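Local coordinates for protein N-hydroxyarylamine O-acetyltransferase (Bacillus cereus, PDB 4DMO) that acetylates arylamines, and probably also N-hydroxyarylamines, by means of a non-canonical Cys-His-Glu catalytic triad, at residues V89-Y97 / L184-D194; W104-A112 / K197-H208. All coordinates share one frame; numbering follows the deposited sequence.

How the interactions relate
Interactions 1 and 2 share one antiparallel sheet, in which strands 88-98 and 103-117 are neighbours, and their centres lie 11 Å apart. Strand 88-98 pairs with 183-188 in interaction 1, while helix 195-207 packs on 103-117 in interaction 2. Thr-95 OG1 reaches Ser-108 N at 2.8 Å, a hydrogen bond that ties the first contact to the turn at the heart of the second. Nearer the catalytic centre, Tyr-186 CE1 lies 3.4 Å from His-110 NE2; His-110, touching Cys-71 and hydrogen-bonded to Glu-125, is consistent with the histidine of the Cys-His-Glu triad. Tyr-97, Leu-184 and Trp-104 line the pocket of the bound sulfonate KH2.

Interaction 1: residues V89-Y97 / L184-D194; sequences VHLVSGTVY and LGYAFYIEEVD. With KH2 (3-(1-methylpiperidinium-1-yl)propane-1-sulfonate), chain C.
With chi1 at -171° for Tyr-97 and 178° for Leu-184, both side chains swing clear of their own backbone nitrogens and meet beside the last rung of the strand pair. They cross at about a right angle, Leu-184 CG lying 3.8 Å from Tyr-97 CB. The KH2 molecule takes up a place over one face of the Tyr-97 ring, with C7 3.7 Å above its plane and displaced toward the rim. One sulfonate oxygen takes a main-chain bond: Leu-184 N donates to KH2 O2 at 3.1 Å.

From here the strands run antiparallel. Tyr-97 N bonds to Gly-185 O, and Thr-95 and Ala-187 exchange two bonds, Thr-95 N to Ala-187 O being 2.8 Å. Next to them Gly-94 and Phe-188 form a non-hydrogen-bonded pair, and with no side chain on Gly-94 their CA atoms come within 3.7 Å. Tyr-189 N still bonds to Ser-93 O, but past it residues 190-192 bow outward. A water bridges the chains here, accepting from Ser-93 N at 2.9 Å and lying within bonding distance of Tyr-189 O and Glu-191 O, though it may not be able to give a proton to both.

At the far end Val-193 N donates to Leu-91 O and Val-193 CG2 lies against Leu-91 CB at 3.7 Å. Glu-192 stretches out to put OE1 2.6 Å from His-90 ND1, though the bond is weak, bent to 118° at the hydrogen. On the other edge of 183-188, Gly-185 and Tyr-186 both face Leu-165, a classic beta bulge within the antiparallel sheet that leads to the ligand pocket.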
loop_
_atom_site.group_PDB
_atom_site.type_symbol
_atom_site.label_atom_id
_atom_site.label_comp_id
_atom_site.label_asym_id
_atom_site.label_seq_id
_atom_site.Cartn_x
_atom_site.Cartn_y
_atom_site.Cartn_z
ATOM N N VAL A 89 3.904 -16.756 -2.725
ATOM C CA VAL A 89 3.295 -15.465 -3.036
ATOM C C VAL A 89 3.374 -15.095 -4.507
ATOM O O VAL A 89 4.248 -15.565 -5.252
ATOM C CB VAL A 89 3.935 -14.332 -2.190
ATOM C CG1 VAL A 89 3.465 -14.419 -0.743
ATOM C CG2 VAL A 89 5.448 -14.361 -2.269
ATOM N N HIS A 90 2.456 -14.234 -4.922
ATOM C CA HIS A 90 2.399 -13.799 -6.314
ATOM C C HIS A 90 1.872 -12.363 -6.398
ATOM O O HIS A 90 1.083 -11.939 -5.578
ATOM C CB HIS A 90 1.488 -14.744 -7.110
ATOM C CG HIS A 90 1.767 -16.200 -6.853
ATOM N ND1 HIS A 90 2.703 -16.921 -7.570
ATOM C CD2 HIS A 90 1.228 -17.070 -5.960
ATOM C CE1 HIS A 90 2.738 -18.164 -7.119
ATOM N NE2 HIS A 90 1.856 -18.280 -6.140
ATOM N N LEU A 91 2.301 -11.629 -7.407
ATOM C CA LEU A 91 1.773 -10.313 -7.665
ATOM C C LEU A 91 0.570 -10.447 -8.591
ATOM O O LEU A 91 0.483 -11.373 -9.407
ATOM C CB LEU A 91 2.829 -9.429 -8.328
ATOM C CG LEU A 91 3.993 -8.954 -7.472
ATOM C CD1 LEU A 91 4.915 -8.076 -8.275
ATOM C CD2 LEU A 91 3.462 -8.200 -6.277
ATOM N N VAL A 92 -0.364 -9.519 -8.437
ATOM C CA VAL A 92 -1.501 -9.420 -9.324
ATOM C C VAL A 92 -1.688 -7.970 -9.709
ATOM O O VAL A 92 -1.243 -7.044 -8.997
ATOM C CB VAL A 92 -2.789 -9.946 -8.669
ATOM C CG1 VAL A 92 -2.647 -11.438 -8.379
ATOM C CG2 VAL A 92 -3.094 -9.180 -7.416
ATOM N N SER A 93 -2.364 -7.791 -10.839
ATOM C CA SER A 93 -2.613 -6.486 -11.410
ATOM C C SER A 93 -4.097 -6.190 -11.352
ATOM O O SER A 93 -4.922 -7.084 -11.505
ATOM C CB SER A 93 -2.116 -6.448 -12.864
ATOM O OG SER A 93 -2.672 -5.367 -13.594
ATOM N N GLY A 94 -4.423 -4.921 -11.179
ATOM C CA GLY A 94 -5.797 -4.496 -11.133
ATOM C C GLY A 94 -5.942 -3.022 -11.404
ATOM O O GLY A 94 -4.989 -2.348 -11.783
ATOM N N THR A 95 -7.168 -2.544 -11.215
ATOM C CA THR A 95 -7.507 -1.178 -11.448
ATOM C C THR A 95 -8.385 -0.696 -10.312
ATOM O O THR A 95 -9.363 -1.353 -9.956
ATOM C CB THR A 95 -8.279 -1.021 -12.778
ATOM O OG1 THR A 95 -7.505 -1.539 -13.869
ATOM C CG2 THR A 95 -8.618 0.451 -13.027
ATOM N N VAL A 96 -8.051 0.467 -9.759
ATOM C CA VAL A 96 -8.819 1.072 -8.670
ATOM C C VAL A 96 -10.104 1.705 -9.211
ATOM O O VAL A 96 -10.169 2.140 -10.371
ATOM C CB VAL A 96 -8.000 2.163 -7.917
ATOM C CG1 VAL A 96 -8.850 2.845 -6.803
ATOM C CG2 VAL A 96 -6.739 1.566 -7.328
ATOM N N TYR A 97 -11.126 1.722 -8.359
ATOM C CA TYR A 97 -12.395 2.343 -8.691
ATOM C C TYR A 97 -12.564 3.600 -7.876
ATOM O O TYR A 97 -12.212 3.655 -6.702
ATOM C CB TYR A 97 -13.552 1.410 -8.393
ATOM C CG TYR A 97 -14.895 1.893 -8.911
ATOM C CD1 TYR A 97 -15.204 1.781 -10.267
ATOM C CD2 TYR A 97 -15.871 2.415 -8.045
ATOM C CE1 TYR A 97 -16.415 2.185 -10.759
ATOM C CE2 TYR A 97 -17.108 2.828 -8.538
ATOM C CZ TYR A 97 -17.369 2.711 -9.902
ATOM O OH TYR A 97 -18.579 3.100 -10.444
ATOM N N LEU A 184 -16.882 -0.808 -4.069
ATOM C CA LEU A 184 -15.760 -1.354 -4.784
ATOM C C LEU A 184 -14.504 -0.533 -4.523
ATOM O O LEU A 184 -14.520 0.686 -4.707
ATOM C CB LEU A 184 -16.072 -1.362 -6.270
ATOM C CG LEU A 184 -14.956 -1.872 -7.173
ATOM C CD1 LEU A 184 -14.520 -3.251 -6.749
ATOM C CD2 LEU A 184 -15.411 -1.866 -8.649
ATOM N N GLY A 185 -13.438 -1.214 -4.072
ATOM C CA GLY A 185 -12.140 -0.589 -3.841
ATOM C C GLY A 185 -11.338 -0.701 -5.112
ATOM O O GLY A 185 -11.072 0.276 -5.813
ATOM N N TYR A 186 -10.985 -1.927 -5.436
ATOM C CA TYR A 186 -10.474 -2.178 -6.763
ATOM C C TYR A 186 -10.854 -3.560 -7.279
ATOM O O TYR A 186 -11.222 -4.474 -6.516
ATOM C CB TYR A 186 -8.963 -1.987 -6.814
ATOM C CG TYR A 186 -8.205 -2.898 -5.881
ATOM C CD1 TYR A 186 -7.738 -2.440 -4.645
ATOM C CD2 TYR A 186 -7.929 -4.204 -6.248
ATOM C CE1 TYR A 186 -7.044 -3.276 -3.806
ATOM C CE2 TYR A 186 -7.222 -5.041 -5.417
ATOM C CZ TYR A 186 -6.779 -4.577 -4.203
ATOM O OH TYR A 186 -6.086 -5.423 -3.368
ATOM N N ALA A 187 -10.800 -3.652 -8.607
ATOM C CA ALA A 187 -10.951 -4.890 -9.317
ATOM C C ALA A 187 -9.566 -5.365 -9.709
ATOM O O ALA A 187 -8.684 -4.549 -10.028
ATOM C CB ALA A 187 -11.821 -4.664 -10.567
ATOM N N PHE A 188 -9.363 -6.677 -9.692
ATOM C CA PHE A 188 -8.094 -7.254 -10.133
ATOM C C PHE A 188 -8.307 -8.602 -10.807
ATOM O O PHE A 188 -9.350 -9.210 -10.641
ATOM C CB PHE A 188 -7.125 -7.432 -8.967
ATOM C CG PHE A 188 -7.603 -8.403 -7.905
ATOM C CD1 PHE A 188 -8.510 -8.004 -6.938
ATOM C CD2 PHE A 188 -7.126 -9.702 -7.866
ATOM C CE1 PHE A 188 -8.936 -8.889 -5.952
ATOM C CE2 PHE A 188 -7.565 -10.589 -6.890
ATOM C CZ PHE A 188 -8.462 -10.173 -5.930
ATOM N N TYR A 189 -7.309 -9.030 -11.578
ATOM C CA TYR A 189 -7.261 -10.357 -12.162
ATOM C C TYR A 189 -6.409 -11.278 -11.261
ATOM O O TYR A 189 -5.353 -10.862 -10.769
ATOM C CB TYR A 189 -6.646 -10.282 -13.563
ATOM C CG TYR A 189 -7.447 -9.497 -14.562
ATOM C CD1 TYR A 189 -8.561 -10.069 -15.180
ATOM C CD2 TYR A 189 -7.101 -8.171 -14.901
ATOM C CE1 TYR A 189 -9.326 -9.348 -16.123
ATOM C CE2 TYR A 189 -7.866 -7.430 -15.859
ATOM C CZ TYR A 189 -8.981 -8.048 -16.451
ATOM O OH TYR A 189 -9.760 -7.383 -17.373
ATOM N N ILE A 190 -6.871 -12.509 -11.027
ATOM C CA ILE A 190 -6.151 -13.461 -10.164
ATOM C C ILE A 190 -4.880 -13.981 -10.837
ATOM O O ILE A 190 -3.984 -14.508 -10.179
ATOM C CB ILE A 190 -7.059 -14.670 -9.760
ATOM C CG1 ILE A 190 -6.424 -15.493 -8.633
ATOM C CG2 ILE A 190 -7.330 -15.564 -10.974
ATOM C CD1 ILE A 190 -6.010 -14.678 -7.411
ATOM N N GLU A 191 -4.829 -13.834 -12.157
ATOM C CA GLU A 191 -3.684 -14.238 -12.974
ATOM C C GLU A 191 -2.380 -13.525 -12.550
ATOM O O GLU A 191 -2.317 -12.303 -12.427
ATOM C CB GLU A 191 -3.985 -13.972 -14.458
ATOM C CG GLU A 191 -5.003 -14.967 -15.119
ATOM C CD GLU A 191 -6.490 -14.718 -14.781
ATOM O OE1 GLU A 191 -6.867 -13.600 -14.353
ATOM O OE2 GLU A 191 -7.286 -15.662 -14.942
ATOM N N GLU A 192 -1.338 -14.319 -12.355
ATOM C CA GLU A 192 -0.052 -13.843 -11.873
ATOM C C GLU A 192 0.702 -12.947 -12.852
ATOM O O GLU A 192 0.713 -13.150 -14.070
ATOM C CB GLU A 192 0.826 -15.031 -11.496
ATOM C CG GLU A 192 2.296 -14.747 -11.599
ATOM C CD GLU A 192 3.126 -15.799 -10.906
ATOM O OE1 GLU A 192 2.542 -16.567 -10.115
ATOM O OE2 GLU A 192 4.349 -15.857 -11.162
ATOM N N VAL A 193 1.323 -11.929 -12.283
ATOM C CA VAL A 193 2.137 -11.000 -13.042
ATOM C C VAL A 193 3.518 -10.891 -12.378
ATOM O O VAL A 193 3.706 -11.371 -11.255
ATOM C CB VAL A 193 1.451 -9.607 -13.122
ATOM C CG1 VAL A 193 0.024 -9.719 -13.669
ATOM C CG2 VAL A 193 1.445 -8.916 -11.757
ATOM N N ASP A 194 4.467 -10.246 -13.062
ATOM C CA ASP A 194 5.821 -10.056 -12.521
ATOM C C ASP A 194 6.194 -8.576 -12.409
ATOM O O ASP A 194 5.353 -7.699 -12.616
ATOM C CB ASP A 194 6.857 -10.808 -13.371
ATOM C CG ASP A 194 6.911 -10.331 -14.827
ATOM O OD1 ASP A 194 7.323 -11.142 -15.694
ATOM O OD2 ASP A 194 6.572 -9.160 -15.122
HETATM S S KH2 C . -20.127 0.731 -5.729
HETATM C C1 KH2 C . -19.638 0.988 -7.403
HETATM O O1 KH2 C . -19.576 1.714 -4.827
HETATM N N2 KH2 C . -19.337 -1.246 -10.461
HETATM O O2 KH2 C . -19.774 -0.572 -5.215
HETATM C C4 KH2 C . -20.117 0.063 -8.463
HETATM O O4 KH2 C . -21.562 0.772 -5.537
HETATM C C7 KH2 C . -19.037 -0.554 -9.264
HETATM C C11 KH2 C . -20.028 -2.453 -10.170
HETATM C C12 KH2 C . -18.166 -2.142 -12.440
HETATM C C13 KH2 C . -19.644 -0.307 -12.674
HETATM C C14 KH2 C . -19.408 -1.704 -13.135
HETATM C C15 KH2 C . -20.161 -0.432 -11.283
HETATM C C16 KH2 C . -18.081 -1.508 -11.101
HETATM O O HOH W 1 -3.413 -10.032 -12.258
#

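Interaction 2: residues W104-A112 / K197-H208; sequences WAVDSGHIA and KANTAQKIIVEH
One face of the His-208 imidazole is taken by Val-106, whose CG1 stands 3.5 Å from the ring centroid and 12° off the normal, a CH-pi contact over the centre of the ring. The ring's ND1 is hydrogen-bonded to the backbone N of Gly-210, which helps fix its rotation.

The other methyl of Val-106 packs on two side chains of the helix. CG2 meets Ile-205 CD1 at 3.5 Å, tighter than usual for two carbons, and Ile-204 CG2 at 3.8 Å. Val-106 opens a type II beta turn that ends at Gly-109, and the carbonyls of Asp-107 and Ser-108 lie against helix side chains: Ile-204 CD1 comes 3.5 Å from Asp-107 O, and Ala-201 CB 3.6 Å from Ser-108 O. Beyond the turn, Ile-111 rests CG1 on Ala-201 CB at 3.8 Å. No hydrogen bond crosses, and the join is van der Waals packing, mostly of aliphatic side chains. At its margin, Ser-108 OG donates to Asp-107 OD1 from above the carboxylate plane, while OD2 forms a salt bridge with Lys-160.

Helix 197-207 runs at 147° to strand 110-112, their axes approaching to 8.4 Å. Tyr-72 of helix 71-84 touches both Ile-111 and Ile-205, and on the sheet side Gly-109 and His-110 form a classic bulge facing Gly-94 of strand 88-98.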
loop_
_atom_site.group_PDB
_atom_site.type_symbol
_atom_site.label_atom_id
_atom_site.label_comp_id
_atom_site.label_asym_id
_atom_site.label_seq_id
_atom_site.Cartn_x
_atom_site.Cartn_y
_atom_site.Cartn_z
ATOM N N TRP A 104 -13.769 4.431 -13.175
ATOM C CA TRP A 104 -12.508 3.767 -12.916
ATOM C C TRP A 104 -11.384 4.755 -12.872
ATOM O O TRP A 104 -11.463 5.805 -13.474
ATOM C CB TRP A 104 -12.202 2.730 -13.993
ATOM C CG TRP A 104 -13.173 1.612 -14.033
ATOM C CD1 TRP A 104 -14.197 1.454 -14.923
ATOM C CD2 TRP A 104 -13.208 0.483 -13.151
ATOM N NE1 TRP A 104 -14.869 0.285 -14.652
ATOM C CE2 TRP A 104 -14.302 -0.328 -13.569
ATOM C CE3 TRP A 104 -12.447 0.059 -12.054
ATOM C CZ2 TRP A 104 -14.634 -1.514 -12.927
ATOM C CZ3 TRP A 104 -12.774 -1.125 -11.423
ATOM C CH2 TRP A 104 -13.873 -1.892 -11.858
ATOM N N ALA A 105 -10.372 4.429 -12.082
ATOM C CA ALA A 105 -9.094 5.118 -12.143
ATOM C C ALA A 105 -8.362 4.591 -13.360
ATOM O O ALA A 105 -8.884 3.741 -14.090
ATOM C CB ALA A 105 -8.280 4.856 -10.885
ATOM N N VAL A 106 -7.147 5.072 -13.565
ATOM C CA VAL A 106 -6.360 4.656 -14.704
ATOM C C VAL A 106 -6.230 3.150 -14.732
ATOM O O VAL A 106 -6.046 2.499 -13.689
ATOM C CB VAL A 106 -4.950 5.302 -14.727
ATOM C CG1 VAL A 106 -5.082 6.739 -15.061
ATOM C CG2 VAL A 106 -4.223 5.113 -13.404
ATOM N N ASP A 107 -6.305 2.608 -15.947
ATOM C CA ASP A 107 -6.295 1.167 -16.168
ATOM C C ASP A 107 -4.970 0.547 -15.725
ATOM O O ASP A 107 -3.901 1.014 -16.104
ATOM C CB ASP A 107 -6.533 0.853 -17.649
ATOM C CG ASP A 107 -6.698 -0.596 -17.891
ATOM O OD1 ASP A 107 -5.680 -1.293 -18.065
ATOM O OD2 ASP A 107 -7.844 -1.062 -17.848
ATOM N N SER A 108 -5.067 -0.505 -14.914
ATOM C CA SER A 108 -3.912 -1.294 -14.515
ATOM C C SER A 108 -2.929 -0.493 -13.711
ATOM O O SER A 108 -1.717 -0.711 -13.765
ATOM C CB SER A 108 -3.258 -1.910 -15.740
ATOM O OG SER A 108 -4.196 -2.714 -16.427
ATOM N N GLY A 109 -3.478 0.432 -12.936
ATOM C CA GLY A 109 -2.698 1.266 -12.047
ATOM C C GLY A 109 -2.377 0.606 -10.712
ATOM O O GLY A 109 -1.545 1.104 -9.960
ATOM N N HIS A 110 -3.020 -0.514 -10.404
ATOM C CA HIS A 110 -2.815 -1.126 -9.106
ATOM C C HIS A 110 -2.029 -2.422 -9.176
ATOM O O HIS A 110 -2.156 -3.227 -10.108
ATOM C CB HIS A 110 -4.155 -1.388 -8.390
ATOM C CG HIS A 110 -4.018 -1.717 -6.928
ATOM N ND1 HIS A 110 -3.824 -0.747 -5.963
ATOM C CD2 HIS A 110 -4.065 -2.900 -6.256
ATOM C CE1 HIS A 110 -3.762 -1.314 -4.767
ATOM N NE2 HIS A 110 -3.923 -2.619 -4.919
ATOM N N ILE A 111 -1.230 -2.634 -8.149
ATOM C CA ILE A 111 -0.531 -3.889 -7.972
ATOM C C ILE A 111 -0.758 -4.332 -6.561
ATOM O O ILE A 111 -0.801 -3.507 -5.668
ATOM C CB ILE A 111 0.958 -3.740 -8.168
ATOM C CG1 ILE A 111 1.259 -3.325 -9.597
ATOM C CG2 ILE A 111 1.695 -5.026 -7.776
ATOM C CD1 ILE A 111 0.989 -4.386 -10.620
ATOM N N ALA A 112 -0.895 -5.632 -6.360
ATOM C CA ALA A 112 -1.098 -6.206 -5.027
ATOM C C ALA A 112 -0.488 -7.593 -4.989
ATOM O O ALA A 112 0.045 -8.092 -5.991
ATOM C CB ALA A 112 -2.577 -6.269 -4.679
ATOM N N LYS A 197 5.102 -5.955 -14.973
ATOM C CA LYS A 197 3.775 -5.367 -14.858
ATOM C C LYS A 197 3.813 -4.256 -13.797
ATOM O O LYS A 197 3.170 -3.218 -13.947
ATOM C CB LYS A 197 2.728 -6.402 -14.491
ATOM C CG LYS A 197 1.324 -5.924 -14.753
ATOM C CD LYS A 197 1.160 -5.478 -16.203
ATOM C CE LYS A 197 -0.306 -5.533 -16.686
ATOM N NZ LYS A 197 -0.461 -4.706 -17.936
ATOM N N ALA A 198 4.602 -4.459 -12.748
ATOM C CA ALA A 198 4.775 -3.432 -11.716
ATOM C C ALA A 198 5.402 -2.170 -12.301
ATOM O O ALA A 198 4.969 -1.057 -11.992
ATOM C CB ALA A 198 5.606 -3.963 -10.596
ATOM N N ASN A 199 6.393 -2.335 -13.178
ATOM C CA ASN A 199 7.034 -1.183 -13.777
ATOM C C ASN A 199 6.074 -0.484 -14.691
ATOM O O ASN A 199 6.064 0.735 -14.776
ATOM C CB ASN A 199 8.321 -1.564 -14.513
ATOM C CG ASN A 199 9.458 -1.832 -13.547
ATOM O OD1 ASN A 199 9.937 -0.921 -12.885
ATOM N ND2 ASN A 199 9.870 -3.087 -13.435
ATOM N N THR A 200 5.226 -1.261 -15.339
ATOM C CA THR A 200 4.193 -0.709 -16.196
ATOM C C THR A 200 3.136 0.074 -15.427
ATOM O O THR A 200 2.617 1.105 -15.897
ATOM C CB THR A 200 3.568 -1.857 -17.039
ATOM O OG1 THR A 200 4.504 -2.212 -18.069
ATOM C CG2 THR A 200 2.224 -1.454 -17.677
ATOM N N ALA A 201 2.799 -0.392 -14.230
ATOM C CA ALA A 201 1.852 0.352 -13.399
ATOM C C ALA A 201 2.483 1.692 -13.015
ATOM O O ALA A 201 1.839 2.754 -13.046
ATOM C CB ALA A 201 1.471 -0.466 -12.156
ATOM N N GLN A 202 3.763 1.651 -12.675
ATOM C CA GLN A 202 4.500 2.876 -12.372
ATOM C C GLN A 202 4.440 3.874 -13.516
ATOM O O GLN A 202 4.091 5.033 -13.310
ATOM C CB GLN A 202 5.970 2.567 -12.039
ATOM C CG GLN A 202 6.777 3.810 -11.583
ATOM C CD GLN A 202 8.109 3.440 -10.926
ATOM O OE1 GLN A 202 8.337 3.729 -9.739
ATOM N NE2 GLN A 202 8.999 2.816 -11.693
ATOM N N LYS A 203 4.767 3.408 -14.712
ATOM C CA LYS A 203 4.781 4.264 -15.872
ATOM C C LYS A 203 3.423 4.877 -16.022
ATOM O O LYS A 203 3.309 6.074 -16.280
ATOM C CB LYS A 203 5.170 3.473 -17.131
ATOM C CG LYS A 203 5.475 4.340 -18.375
ATOM C CD LYS A 203 5.773 3.482 -19.647
ATOM C CE LYS A 203 5.983 4.325 -20.945
ATOM N NZ LYS A 203 7.285 5.108 -20.970
ATOM N N ILE A 204 2.384 4.062 -15.881
ATOM C CA ILE A 204 1.021 4.551 -15.999
ATOM C C ILE A 204 0.752 5.647 -14.970
ATOM O O ILE A 204 0.284 6.731 -15.309
ATOM C CB ILE A 204 0.006 3.403 -15.833
ATOM C CG1 ILE A 204 0.050 2.506 -17.065
ATOM C CG2 ILE A 204 -1.393 3.955 -15.646
ATOM C CD1 ILE A 204 -0.458 1.113 -16.832
ATOM N N ILE A 205 1.045 5.371 -13.709
ATOM C CA ILE A 205 0.778 6.337 -12.650
ATOM C C ILE A 205 1.706 7.579 -12.779
ATOM O O ILE A 205 1.285 8.717 -12.536
ATOM C CB ILE A 205 0.917 5.667 -11.230
ATOM C CG1 ILE A 205 -0.193 4.613 -10.984
ATOM C CG2 ILE A 205 0.916 6.709 -10.138
ATOM C CD1 ILE A 205 -1.616 5.106 -11.112
ATOM N N VAL A 206 2.949 7.399 -13.202
ATOM C CA VAL A 206 3.771 8.588 -13.468
ATOM C C VAL A 206 3.274 9.471 -14.644
ATOM O O VAL A 206 3.278 10.711 -14.555
ATOM C CB VAL A 206 5.237 8.214 -13.741
ATOM C CG1 VAL A 206 6.000 9.433 -14.341
ATOM C CG2 VAL A 206 5.903 7.758 -12.447
ATOM N N GLU A 207 2.854 8.830 -15.735
ATOM C CA GLU A 207 2.646 9.519 -17.025
ATOM C C GLU A 207 1.200 9.876 -17.345
ATOM O O GLU A 207 0.913 10.966 -17.831
ATOM C CB GLU A 207 3.213 8.678 -18.170
ATOM C CG GLU A 207 4.746 8.579 -18.157
ATOM C CD GLU A 207 5.294 7.561 -19.147
ATOM O OE1 GLU A 207 4.493 6.913 -19.832
ATOM O OE2 GLU A 207 6.524 7.387 -19.224
ATOM N N HIS A 208 0.286 8.955 -17.114
ATOM C CA HIS A 208 -1.090 9.170 -17.534
ATOM C C HIS A 208 -1.577 10.518 -17.039
ATOM O O HIS A 208 -1.192 10.964 -15.971
ATOM C CB HIS A 208 -1.967 8.056 -17.025
ATOM C CG HIS A 208 -3.270 7.932 -17.740
ATOM N ND1 HIS A 208 -4.248 8.907 -17.677
ATOM C CD2 HIS A 208 -3.783 6.931 -18.498
ATOM C CE1 HIS A 208 -5.303 8.515 -18.369
ATOM N NE2 HIS A 208 -5.048 7.319 -18.878
#